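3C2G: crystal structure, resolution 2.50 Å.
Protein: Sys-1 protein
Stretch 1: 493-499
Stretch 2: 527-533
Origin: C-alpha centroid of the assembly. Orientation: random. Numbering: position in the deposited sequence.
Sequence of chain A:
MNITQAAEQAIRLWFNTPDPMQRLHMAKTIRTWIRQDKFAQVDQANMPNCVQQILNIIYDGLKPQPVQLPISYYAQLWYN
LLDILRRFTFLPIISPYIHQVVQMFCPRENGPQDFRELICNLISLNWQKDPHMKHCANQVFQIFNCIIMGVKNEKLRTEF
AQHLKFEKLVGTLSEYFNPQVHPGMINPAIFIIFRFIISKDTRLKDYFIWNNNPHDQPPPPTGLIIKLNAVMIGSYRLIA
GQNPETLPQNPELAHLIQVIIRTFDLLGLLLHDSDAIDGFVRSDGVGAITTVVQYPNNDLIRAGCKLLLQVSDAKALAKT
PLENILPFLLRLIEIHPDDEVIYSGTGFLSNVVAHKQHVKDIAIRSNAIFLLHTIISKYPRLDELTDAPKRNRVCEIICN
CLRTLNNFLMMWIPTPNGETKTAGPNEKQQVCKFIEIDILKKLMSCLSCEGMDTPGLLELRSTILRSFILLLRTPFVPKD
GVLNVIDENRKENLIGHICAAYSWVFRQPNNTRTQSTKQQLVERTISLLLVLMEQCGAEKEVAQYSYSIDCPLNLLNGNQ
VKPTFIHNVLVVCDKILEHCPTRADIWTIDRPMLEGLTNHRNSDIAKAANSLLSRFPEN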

# COMPACT_ATOMS: atom_id res chain seq x y z
N ASN A 493 -6.57 -32.08 19.41
CA ASN A 493 -6.42 -30.91 20.25
C ASN A 493 -5.22 -30.07 19.81
O ASN A 493 -4.52 -30.42 18.85
N LEU A 494 -4.98 -28.96 20.51
CA LEU A 494 -3.96 -28.00 20.13
C LEU A 494 -2.64 -28.64 19.72
O LEU A 494 -2.06 -28.26 18.70
N ILE A 495 -2.17 -29.63 20.49
CA ILE A 495 -0.90 -30.30 20.17
C ILE A 495 -0.92 -30.87 18.75
O ILE A 495 0.03 -30.68 17.99
N GLY A 496 -1.99 -31.58 18.40
CA GLY A 496 -2.16 -32.16 17.07
C GLY A 496 -2.09 -31.11 15.97
O GLY A 496 -1.44 -31.31 14.94
N HIS A 497 -2.75 -29.97 16.20
CA HIS A 497 -2.70 -28.85 15.28
C HIS A 497 -1.33 -28.16 15.18
O HIS A 497 -0.91 -27.82 14.08
N ILE A 498 -0.64 -27.98 16.30
CA ILE A 498 0.72 -27.43 16.28
C ILE A 498 1.58 -28.34 15.40
O ILE A 498 2.34 -27.87 14.55
N CYS A 499 1.44 -29.66 15.63
CA CYS A 499 2.25 -30.67 14.93
C CYS A 499 1.96 -30.70 13.43
O CYS A 499 2.85 -30.94 12.64
N SER A 527 9.09 -23.57 21.22
CA SER A 527 8.90 -22.71 22.36
C SER A 527 7.48 -22.83 22.91
O SER A 527 7.25 -22.75 24.11
N LEU A 528 6.52 -23.07 22.03
CA LEU A 528 5.14 -23.27 22.47
C LEU A 528 4.93 -24.65 23.11
O LEU A 528 4.10 -24.80 24.01
N LEU A 529 5.65 -25.67 22.66
CA LEU A 529 5.52 -26.98 23.27
C LEU A 529 6.04 -26.94 24.72
O LEU A 529 5.44 -27.55 25.60
N LEU A 530 7.11 -26.17 24.94
CA LEU A 530 7.64 -25.89 26.28
C LEU A 530 6.64 -25.18 27.20
O LEU A 530 6.40 -25.61 28.34
N VAL A 531 6.07 -24.09 26.69
CA VAL A 531 5.10 -23.31 27.43
C VAL A 531 3.92 -24.18 27.82
O VAL A 531 3.51 -24.16 28.97
N LEU A 532 3.39 -24.97 26.88
CA LEU A 532 2.26 -25.86 27.16
C LEU A 532 2.62 -26.86 28.24
O LEU A 532 1.80 -27.13 29.13
N MSE A 533 3.83 -27.41 28.17
CA MSE A 533 4.29 -28.35 29.18
C MSE A 533 4.24 -27.72 30.57
O MSE A 533 3.64 -28.30 31.48

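No hydrogen bond crosses between these two helical segments; their contact is made entirely by leucine and isoleucine side chains. The helices 494-499 and 527-533 run nearly antiparallel, at 169°. Their axes come no closer than 11.4 Å. That is a wide spacing, and leucine and isoleucine side chains fill it. The buried surface is modest, 279 Å² summed over both sides.

The nearest backbone pair is I495 and L529, with 7.9 Å between I495 CA and L529 CA. Because the helices run in opposite directions, L494 and I495 meet L532, while I498 meets L528 at the other end.

Three residues of stretch 1 carry the contact. L494 points toward stretch 2 with chi1 t and chi2 p. L494 CD2 lies 4.0 Å from L532 CD2. I495 leaves its backbone sideways, but its m, m rotamer brings the end of the side chain nearer. I495 CD1 reaches L532 CD1 at 3.5 Å, and I495 CG2 sits 4.5 Å from L529 CD2. I498 points toward the partner, also m, m, and has the largest covered area of the set. I498 CD1 packs against L528 CD2 at 3.4 Å, the closest approach in the contact. I498 CG2 lies 4.4 Å from L529 CD2.

On stretch 2, L528 and L532 both point toward stretch 1. They are four residues apart, so one turn of helix places them on the same face. L528 is t, p. L532 has chi1 m and chi2 t, and it touches both L494 and I495. L529 starts sideways and, with chi1 m and chi2 t, turns its end nearer. Its CD2 approaches the CG2 atoms of both I495 and I498, though more loosely than the other pairs.

The remaining side chains lie outside this packing. C499 is sideways, and C499 SG is 5.4 Å from L529 CD2, its nearest approach to stretch 2. C499 SG is 3.2 Å from I495 O, within its own helix. S527, L530, V531 and selenomethionine M533 are out of reach of stretch 1.

N493 ND2 and H497 ND1 are hydrogen-bonded elsewhere in the structure, and H497 NE2 to a residue next to one of the stretches. N493 is the N-cap residue, and its backbone O accepts from H497 N at 3.2 Å. G496 brings no side chain to the contact.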

# COMPACT_ATOMS: atom_id res chain seq x y z
CB ASN A 493 -6.34 -31.30 21.73
CG ASN A 493 -4.97 -31.80 22.15
OD1 ASN A 493 -4.18 -32.31 21.34
ND2 ASN A 493 -4.68 -31.66 23.43
CB LEU A 494 -3.75 -26.96 21.24
CG LEU A 494 -2.85 -25.75 20.89
CD1 LEU A 494 -3.36 -24.99 19.65
CD2 LEU A 494 -2.70 -24.81 22.08
CB ILE A 495 -0.52 -31.44 21.17
CG1 ILE A 495 -0.74 -31.06 22.64
CG2 ILE A 495 0.92 -31.88 20.94
CD1 ILE A 495 -0.04 -29.78 23.08
CB HIS A 497 -3.82 -27.86 15.57
CG HIS A 497 -5.18 -28.45 15.41
ND1 HIS A 497 -5.79 -28.60 14.18
CD2 HIS A 497 -6.04 -28.98 16.31
CE1 HIS A 497 -6.97 -29.17 14.34
NE2 HIS A 497 -7.15 -29.41 15.62
CB ILE A 498 1.40 -27.38 17.68
CG1 ILE A 498 0.55 -26.67 18.75
CG2 ILE A 498 2.80 -26.83 17.60
CD1 ILE A 498 0.23 -25.26 18.50
CB CYS A 499 2.05 -32.05 15.55
SG CYS A 499 2.76 -32.24 17.22
CB SER A 527 9.25 -21.28 21.97
OG SER A 527 8.65 -20.36 22.83
CB LEU A 528 4.16 -23.02 21.31
CG LEU A 528 2.67 -23.25 21.56
CD1 LEU A 528 2.15 -22.45 22.74
CD2 LEU A 528 1.87 -22.94 20.32
CB LEU A 529 6.24 -28.04 22.46
CG LEU A 529 5.65 -28.35 21.08
CD1 LEU A 529 6.55 -29.32 20.34
CD2 LEU A 529 4.22 -28.90 21.18
CB LEU A 530 8.91 -25.07 26.18
CG LEU A 530 10.13 -25.88 25.75
CD1 LEU A 530 11.34 -24.99 25.68
CD2 LEU A 530 10.37 -27.07 26.71
CB VAL A 531 4.66 -22.05 26.65
CG1 VAL A 531 3.48 -21.41 27.31
CG2 VAL A 531 5.81 -21.04 26.56
CB LEU A 532 1.82 -26.62 25.91
CG LEU A 532 0.99 -25.85 24.88
CD1 LEU A 532 1.15 -26.48 23.49
CD2 LEU A 532 -0.48 -25.77 25.28
CB MSE A 533 5.70 -28.85 28.86
CG MSE A 533 5.70 -30.01 27.90
SE MSE A 533 7.47 -30.38 27.17
CE MSE A 533 7.19 -32.19 26.45